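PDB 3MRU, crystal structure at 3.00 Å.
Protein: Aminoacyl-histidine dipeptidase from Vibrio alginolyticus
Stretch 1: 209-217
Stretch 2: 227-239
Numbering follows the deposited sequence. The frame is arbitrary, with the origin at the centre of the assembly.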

# COMPACT_ATOMS: atom_id res chain seq x y z
N GLN A 209 20.03 26.40 -14.25
CA GLN A 209 19.29 25.22 -13.84
C GLN A 209 19.82 24.71 -12.49
O GLN A 209 20.75 23.88 -12.41
CB GLN A 209 19.38 24.13 -14.91
CG GLN A 209 18.67 22.83 -14.54
CD GLN A 209 18.79 21.79 -15.62
OE1 GLN A 209 19.86 21.22 -15.83
NE2 GLN A 209 17.69 21.54 -16.31
N LEU A 210 19.19 25.22 -11.44
CA LEU A 210 19.46 24.79 -10.09
C LEU A 210 18.79 23.43 -9.87
O LEU A 210 17.58 23.28 -10.03
CB LEU A 210 18.92 25.81 -9.11
CG LEU A 210 18.89 27.27 -9.59
CD1 LEU A 210 18.20 28.16 -8.56
CD2 LEU A 210 20.30 27.79 -9.90
N THR A 211 19.58 22.43 -9.51
CA THR A 211 19.05 21.09 -9.37
C THR A 211 19.46 20.42 -8.05
O THR A 211 20.52 20.66 -7.52
CB THR A 211 19.40 20.23 -10.61
OG1 THR A 211 19.58 18.87 -10.23
CG2 THR A 211 20.66 20.76 -11.31
N LEU A 212 18.59 19.59 -7.50
CA LEU A 212 18.87 18.96 -6.24
C LEU A 212 18.51 17.48 -6.31
O LEU A 212 17.37 17.13 -6.64
CB LEU A 212 18.13 19.68 -5.10
CG LEU A 212 17.87 18.98 -3.75
CD1 LEU A 212 19.12 18.86 -2.91
CD2 LEU A 212 16.81 19.68 -2.96
N LYS A 213 19.48 16.61 -6.03
CA LYS A 213 19.24 15.17 -6.06
C LYS A 213 20.15 14.38 -5.11
O LYS A 213 20.90 14.96 -4.31
CB LYS A 213 19.40 14.59 -7.48
CG LYS A 213 20.80 14.69 -8.10
CD LYS A 213 20.82 14.02 -9.47
CE LYS A 213 22.23 13.62 -9.91
NZ LYS A 213 22.30 13.53 -11.41
N GLY A 214 20.05 13.06 -5.21
CA GLY A 214 20.80 12.15 -4.35
C GLY A 214 20.06 11.92 -3.05
O GLY A 214 20.55 11.22 -2.17
N LEU A 215 18.87 12.51 -2.92
CA LEU A 215 18.02 12.20 -1.79
C LEU A 215 17.63 10.72 -1.79
O LEU A 215 17.36 10.15 -2.85
CB LEU A 215 16.77 13.08 -1.79
CG LEU A 215 16.87 14.53 -1.27
CD1 LEU A 215 17.55 14.61 0.11
CD2 LEU A 215 17.55 15.46 -2.28
N LYS A 216 17.65 10.10 -0.61
CA LYS A 216 17.39 8.68 -0.46
C LYS A 216 16.01 8.26 -0.95
O LYS A 216 15.75 7.05 -1.18
CB LYS A 216 17.58 8.24 1.00
CG LYS A 216 18.91 7.54 1.30
CD LYS A 216 19.17 7.46 2.82
CE LYS A 216 20.46 6.68 3.14
NZ LYS A 216 21.68 7.34 2.58
N GLY A 217 15.12 9.24 -1.12
CA GLY A 217 13.75 8.97 -1.50
C GLY A 217 13.11 7.88 -0.64
O GLY A 217 13.50 7.66 0.52
N GLY A 227 13.24 10.76 8.48
CA GLY A 227 13.61 12.15 8.24
C GLY A 227 13.73 12.55 6.78
O GLY A 227 14.05 13.71 6.49
N ARG A 228 13.45 11.61 5.86
CA ARG A 228 13.79 11.77 4.43
C ARG A 228 13.31 13.08 3.83
O ARG A 228 12.19 13.51 4.09
CB ARG A 228 13.26 10.60 3.61
CG ARG A 228 13.58 9.25 4.19
CD ARG A 228 14.74 8.51 3.48
NE ARG A 228 14.97 7.20 4.11
CZ ARG A 228 14.22 6.11 3.90
NH1 ARG A 228 13.20 6.13 3.05
NH2 ARG A 228 14.50 4.98 4.54
N GLY A 229 14.15 13.72 3.03
CA GLY A 229 13.83 15.02 2.48
C GLY A 229 12.93 14.91 1.28
O GLY A 229 12.87 13.86 0.65
N ASN A 230 12.23 15.99 0.95
CA ASN A 230 11.33 16.00 -0.19
C ASN A 230 11.91 17.03 -1.14
O ASN A 230 11.83 18.25 -0.92
CB ASN A 230 9.90 16.32 0.29
CG ASN A 230 8.89 16.45 -0.84
OD1 ASN A 230 7.90 15.73 -0.87
ND2 ASN A 230 9.11 17.39 -1.75
N ALA A 231 12.53 16.53 -2.20
CA ALA A 231 13.20 17.35 -3.22
C ALA A 231 12.37 18.57 -3.68
O ALA A 231 12.91 19.69 -3.78
CB ALA A 231 13.57 16.47 -4.41
N ASN A 232 11.07 18.35 -3.92
CA ASN A 232 10.15 19.39 -4.38
C ASN A 232 10.14 20.53 -3.43
O ASN A 232 10.22 21.67 -3.84
CB ASN A 232 8.73 18.84 -4.46
CG ASN A 232 8.47 18.05 -5.73
OD1 ASN A 232 8.95 18.42 -6.80
ND2 ASN A 232 7.70 16.97 -5.62
N LYS A 233 10.03 20.19 -2.16
CA LYS A 233 9.83 21.19 -1.13
C LYS A 233 11.09 21.97 -0.82
O LYS A 233 11.06 23.17 -0.59
CB LYS A 233 9.19 20.58 0.13
CG LYS A 233 7.77 20.14 -0.11
CD LYS A 233 6.84 20.68 0.94
CE LYS A 233 6.70 22.21 0.91
NZ LYS A 233 5.88 22.72 2.07
N LEU A 234 12.22 21.28 -0.86
CA LEU A 234 13.47 21.95 -0.59
C LEU A 234 13.77 23.05 -1.62
O LEU A 234 14.13 24.17 -1.27
CB LEU A 234 14.59 20.92 -0.47
CG LEU A 234 14.31 19.91 0.66
CD1 LEU A 234 15.32 18.79 0.75
CD2 LEU A 234 14.17 20.60 2.04
N ILE A 235 13.56 22.75 -2.89
CA ILE A 235 13.73 23.76 -3.93
C ILE A 235 12.67 24.85 -3.87
O ILE A 235 12.86 25.93 -4.38
CB ILE A 235 13.74 23.13 -5.32
CG1 ILE A 235 14.75 21.99 -5.37
CG2 ILE A 235 14.08 24.19 -6.37
CD1 ILE A 235 16.24 22.34 -5.10
N GLY A 236 11.53 24.56 -3.25
CA GLY A 236 10.52 25.58 -3.11
C GLY A 236 10.94 26.50 -2.00
O GLY A 236 10.83 27.72 -2.12
N ARG A 237 11.44 25.91 -0.92
CA ARG A 237 11.83 26.62 0.29
C ARG A 237 12.88 27.64 -0.08
O ARG A 237 12.89 28.77 0.47
CB ARG A 237 12.40 25.65 1.31
CG ARG A 237 12.24 26.08 2.76
CD ARG A 237 13.43 25.55 3.59
NE ARG A 237 13.42 24.10 3.87
CZ ARG A 237 14.29 23.47 4.67
NH1 ARG A 237 15.26 24.14 5.31
NH2 ARG A 237 14.19 22.16 4.84
N PHE A 238 13.74 27.26 -1.02
CA PHE A 238 14.80 28.15 -1.48
C PHE A 238 14.25 29.36 -2.21
O PHE A 238 14.58 30.50 -1.87
CB PHE A 238 15.80 27.40 -2.35
CG PHE A 238 16.91 28.28 -2.87
CD1 PHE A 238 17.83 28.86 -2.00
CD2 PHE A 238 17.03 28.52 -4.24
CE1 PHE A 238 18.85 29.67 -2.47
CE2 PHE A 238 18.05 29.34 -4.73
CZ PHE A 238 18.97 29.92 -3.85
N LEU A 239 13.40 29.12 -3.20
CA LEU A 239 12.81 30.22 -3.97
C LEU A 239 11.91 31.09 -3.11
O LEU A 239 11.76 32.29 -3.35
CB LEU A 239 12.01 29.68 -5.15
CG LEU A 239 12.57 28.56 -6.01
CD1 LEU A 239 11.47 27.95 -6.86
CD2 LEU A 239 13.71 29.06 -6.86

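The strand at 209-213 lies against the helix at 231-239, their N-to-C directions 143° apart and their axes 9.0 Å from each other at closest approach. Because the two run in broadly opposing directions, at an oblique angle, the end of the strand meets the start of the helix: the CA atoms of Leu 212 and Ala 231 are 6.6 Å apart, and the register carries on into the loops, with Leu 215 CA again 6.6 Å from Gly 229 CA.

Strand alternation decides which side chains reach the helix. Leu 210 and Leu 212 point toward it, while Thr 211 and Lys 213 point away. Leu 212 is the main bump, with more of its surface covered than any other residue here. It settles against a hollow lined by Ala 231, Leu 234 and Ile 235, one turn of helix. Its CD2 lies 3.6 Å from Leu 234 CB and 4.0 Å from Ala 231 O, so that it meets the backbone of the helix's first turn; the CB of Ala 231 is set sideways. Leu 212 CB also comes within 3.3 Å of Ile 235 CD1, closer than a usual carbon-carbon contact, as can happen in a model at this resolution. Farther along the helix, Leu 210 CD1 meets the edge of the Phe 238 ring, 4.0 Å from CE2. Apart from the approach to Ala 231 O, these contacts are between apolar side chains, holding by close fit and exclusion of water.

Beyond the strand, Leu 215 covers Gly 229, its CD1 4.4 Å from Gly 229 CA. The absence of a side chain matters to this fit, since a CB at Gly 229 would sit a tight 3.4 Å from Leu 215 CD1. Polar bonding appears at the margin, where Arg 228 extends past Lys 216, whose CB packs 3.8 Å from Arg 228 CD. The guanidinium then donates a hydrogen bond from Arg 228 NH1 to Gly 217 O at 3.0 Å, tying the two loops together.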